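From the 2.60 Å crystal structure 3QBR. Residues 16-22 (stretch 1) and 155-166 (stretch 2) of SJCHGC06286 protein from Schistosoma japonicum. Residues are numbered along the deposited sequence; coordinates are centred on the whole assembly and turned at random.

Stretch 1 (16-22) DFRLQTS
Stretch 2, residues 155-166: YSDEKLKNWINL

Residues 17-22 form the start of a helix that continues later in the chain. In stretch 2, a helix begun earlier in the chain runs through 155-158, and a second one starts at Lys-161, after Leu-160 at the N-cap position. The axis of helix 17-22 passes 9.1 Å from that of 155-159, with 135° between their N-to-C directions. It lies 12.4 Å from the axis of 161-165, at 79°. The closest backbone register is Arg-18 CA to Asp-157 CA, 5.4 Å. The contact buries 335 Å², both sides summed.

Packing around Phe-17 mixes apolar and polar neighbours. Its CA-to-CB bond points toward stretch 2, with chi1 t (-179°) and chi2 88°. The ring sits as a knob among Asp-157, Lys-161, Ile-164 and Asn-165. Lys-161 CB lies over one face, 3.7 Å from the Phe-17 ring centroid and 20° off the normal, a CH-pi contact. Ile-164 (chi1 m, chi2 t) meets the ring edge, with Phe-17 CZ to Ile-164 CD1 at 3.4 Å. Asp-157 OD1 also lies at the edge, 3.5 Å from Phe-17 CD2. Phe-17 CE2 is 3.6 Å from the backbone Ser-156 O. One turn on, Thr-21 OG1 reaches Ser-156 CB at 4.1 Å.

The charged contact is a salt bridge, Arg-18 NH1 to Asp-157 OD2, 3.2 Å. Arg-18 is extended through chi1 and chi2 (both t), then turns at chi3 (p, 46°). Asp-157 has chi1 t. Its other oxygen serves its own stretch: Lys-161 NZ to Asp-157 OD1 is 3.4 Å, a salt bridge with a weak hydrogen bond. The carboxylate thus joins both basic side chains.

No hydrogen bond crosses between the stretches. Within stretch 1, Asp-16 OD2 accepts from Leu-19 N at 2.8 Å, and Asp-16 O accepts from Gln-20 N at 3.0 Å. In stretch 2, Leu-160 O accepts from Ile-164 N at 2.7 Å.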

# COMPACT_ATOMS: atom_id res chain seq x y z
N ASP A 16 1.85 18.44 -6.97
CA ASP A 16 0.51 17.88 -6.89
C ASP A 16 0.52 16.60 -6.06
O ASP A 16 1.34 15.72 -6.28
CB ASP A 16 0.00 17.54 -8.28
CG ASP A 16 -1.21 16.67 -8.23
OD1 ASP A 16 -2.29 17.17 -7.86
OD2 ASP A 16 -1.08 15.47 -8.54
N PHE A 17 -0.41 16.49 -5.11
CA PHE A 17 -0.34 15.44 -4.09
C PHE A 17 -0.64 14.07 -4.68
O PHE A 17 0.06 13.10 -4.40
CB PHE A 17 -1.25 15.76 -2.89
CG PHE A 17 -1.20 14.73 -1.78
CD1 PHE A 17 -0.26 14.82 -0.77
CD2 PHE A 17 -2.12 13.69 -1.75
CE1 PHE A 17 -0.21 13.86 0.26
CE2 PHE A 17 -2.10 12.72 -0.73
CZ PHE A 17 -1.14 12.80 0.28
N ARG A 18 -1.67 13.97 -5.51
CA ARG A 18 -1.99 12.69 -6.10
C ARG A 18 -0.84 12.13 -6.92
O ARG A 18 -0.67 10.93 -7.00
CB ARG A 18 -3.21 12.76 -7.01
CG ARG A 18 -3.64 11.38 -7.48
CD ARG A 18 -4.85 11.42 -8.40
NE ARG A 18 -4.68 12.46 -9.41
CZ ARG A 18 -5.33 13.62 -9.39
NH1 ARG A 18 -6.20 13.87 -8.42
NH2 ARG A 18 -5.10 14.53 -10.34
N LEU A 19 -0.06 13.01 -7.54
CA LEU A 19 1.01 12.56 -8.43
C LEU A 19 2.23 12.17 -7.62
O LEU A 19 2.93 11.19 -7.90
CB LEU A 19 1.37 13.69 -9.38
CG LEU A 19 2.45 13.33 -10.39
CD1 LEU A 19 2.09 12.05 -11.15
CD2 LEU A 19 2.63 14.50 -11.34
N GLN A 20 2.50 12.98 -6.61
CA GLN A 20 3.50 12.66 -5.62
C GLN A 20 3.20 11.28 -5.00
O GLN A 20 4.06 10.41 -4.99
CB GLN A 20 3.53 13.76 -4.56
CG GLN A 20 4.74 13.79 -3.66
CD GLN A 20 4.69 14.95 -2.66
OE1 GLN A 20 4.46 16.10 -3.05
NE2 GLN A 20 4.90 14.64 -1.38
N THR A 21 1.98 11.06 -4.51
CA THR A 21 1.71 9.82 -3.77
C THR A 21 1.82 8.60 -4.68
O THR A 21 2.29 7.54 -4.28
CB THR A 21 0.36 9.82 -3.01
OG1 THR A 21 -0.65 9.25 -3.84
CG2 THR A 21 -0.06 11.21 -2.61
N SER A 22 1.37 8.77 -5.90
CA SER A 22 1.54 7.74 -6.92
C SER A 22 3.02 7.32 -7.08
O SER A 22 3.36 6.13 -7.03
CB SER A 22 0.96 8.25 -8.25
OG SER A 22 1.14 7.31 -9.28
N TYR A 155 -7.61 7.63 -3.67
CA TYR A 155 -8.17 7.51 -2.33
C TYR A 155 -7.36 8.36 -1.39
O TYR A 155 -7.91 9.06 -0.54
CB TYR A 155 -8.18 6.05 -1.85
CG TYR A 155 -8.86 5.87 -0.51
CD1 TYR A 155 -8.15 5.97 0.68
CD2 TYR A 155 -10.23 5.63 -0.44
CE1 TYR A 155 -8.78 5.83 1.92
CE2 TYR A 155 -10.88 5.47 0.77
CZ TYR A 155 -10.16 5.57 1.96
OH TYR A 155 -10.81 5.40 3.17
N SER A 156 -6.04 8.29 -1.55
CA SER A 156 -5.14 9.13 -0.76
C SER A 156 -5.43 10.62 -0.90
O SER A 156 -5.32 11.38 0.06
CB SER A 156 -3.69 8.87 -1.17
OG SER A 156 -3.11 7.87 -0.36
N ASP A 157 -5.79 11.02 -2.11
CA ASP A 157 -5.93 12.43 -2.44
C ASP A 157 -7.29 12.90 -1.94
O ASP A 157 -7.51 14.07 -1.67
CB ASP A 157 -5.81 12.62 -3.95
CG ASP A 157 -5.65 14.07 -4.37
OD1 ASP A 157 -4.82 14.79 -3.76
OD2 ASP A 157 -6.34 14.49 -5.33
N GLU A 158 -8.19 11.94 -1.79
CA GLU A 158 -9.55 12.22 -1.37
C GLU A 158 -9.74 12.21 0.15
O GLU A 158 -10.67 12.85 0.65
CB GLU A 158 -10.48 11.18 -1.98
CG GLU A 158 -10.64 11.31 -3.47
CD GLU A 158 -11.81 10.47 -3.97
OE1 GLU A 158 -12.66 10.10 -3.13
OE2 GLU A 158 -11.87 10.18 -5.18
N LYS A 159 -8.88 11.50 0.87
CA LYS A 159 -9.18 11.18 2.25
C LYS A 159 -8.03 11.29 3.24
O LYS A 159 -8.25 11.22 4.44
CB LYS A 159 -9.80 9.80 2.31
CG LYS A 159 -10.97 9.69 1.37
CD LYS A 159 -11.99 8.69 1.84
CE LYS A 159 -13.27 8.84 1.02
NZ LYS A 159 -14.29 7.82 1.38
N LEU A 160 -6.82 11.47 2.75
CA LEU A 160 -5.66 11.41 3.62
C LEU A 160 -4.88 12.70 3.58
O LEU A 160 -4.15 13.03 4.51
CB LEU A 160 -4.76 10.26 3.19
CG LEU A 160 -5.47 8.91 3.37
CD1 LEU A 160 -4.70 7.79 2.69
CD2 LEU A 160 -5.69 8.63 4.89
N LYS A 161 -5.05 13.42 2.48
CA LYS A 161 -4.10 14.46 2.15
C LYS A 161 -4.11 15.56 3.17
O LYS A 161 -3.05 16.11 3.51
CB LYS A 161 -4.36 15.03 0.75
CG LYS A 161 -5.77 15.40 0.49
CD LYS A 161 -5.84 16.16 -0.80
CE LYS A 161 -4.58 16.96 -1.00
NZ LYS A 161 -4.77 17.83 -2.18
N ASN A 162 -5.30 15.90 3.64
CA ASN A 162 -5.45 16.92 4.67
C ASN A 162 -4.82 16.47 5.97
O ASN A 162 -4.05 17.22 6.59
CB ASN A 162 -6.92 17.24 4.87
CG ASN A 162 -7.54 17.87 3.64
OD1 ASN A 162 -6.98 18.81 3.07
ND2 ASN A 162 -8.69 17.35 3.21
N TRP A 163 -5.14 15.25 6.40
CA TRP A 163 -4.46 14.69 7.55
C TRP A 163 -2.94 14.73 7.35
O TRP A 163 -2.19 15.18 8.24
CB TRP A 163 -4.93 13.25 7.86
CG TRP A 163 -4.42 12.79 9.20
CD1 TRP A 163 -5.09 12.86 10.39
CD2 TRP A 163 -3.13 12.22 9.51
NE1 TRP A 163 -4.31 12.38 11.41
CE2 TRP A 163 -3.11 11.97 10.90
CE3 TRP A 163 -2.00 11.90 8.75
CZ2 TRP A 163 -2.00 11.41 11.55
CZ3 TRP A 163 -0.89 11.35 9.39
CH2 TRP A 163 -0.91 11.11 10.78
N ILE A 164 -2.49 14.27 6.17
CA ILE A 164 -1.05 14.14 5.90
C ILE A 164 -0.35 15.50 5.91
O ILE A 164 0.73 15.66 6.49
CB ILE A 164 -0.76 13.40 4.57
CG1 ILE A 164 -1.23 11.95 4.66
CG2 ILE A 164 0.72 13.43 4.26
CD1 ILE A 164 -1.26 11.21 3.33
N ASN A 165 -0.96 16.48 5.26
CA ASN A 165 -0.36 17.80 5.17
C ASN A 165 -0.32 18.54 6.49
O ASN A 165 0.49 19.45 6.67
CB ASN A 165 -1.05 18.62 4.07
CG ASN A 165 -0.62 18.18 2.70
OD1 ASN A 165 0.57 17.94 2.46
ND2 ASN A 165 -1.58 18.04 1.78
N LEU A 166 -1.16 18.11 7.43
CA LEU A 166 -1.11 18.61 8.80
C LEU A 166 0.09 18.05 9.55
O LEU A 166 0.49 18.58 10.60
CB LEU A 166 -2.39 18.28 9.56
CG LEU A 166 -3.69 18.92 9.02
CD1 LEU A 166 -4.75 18.92 10.11
CD2 LEU A 166 -3.48 20.34 8.49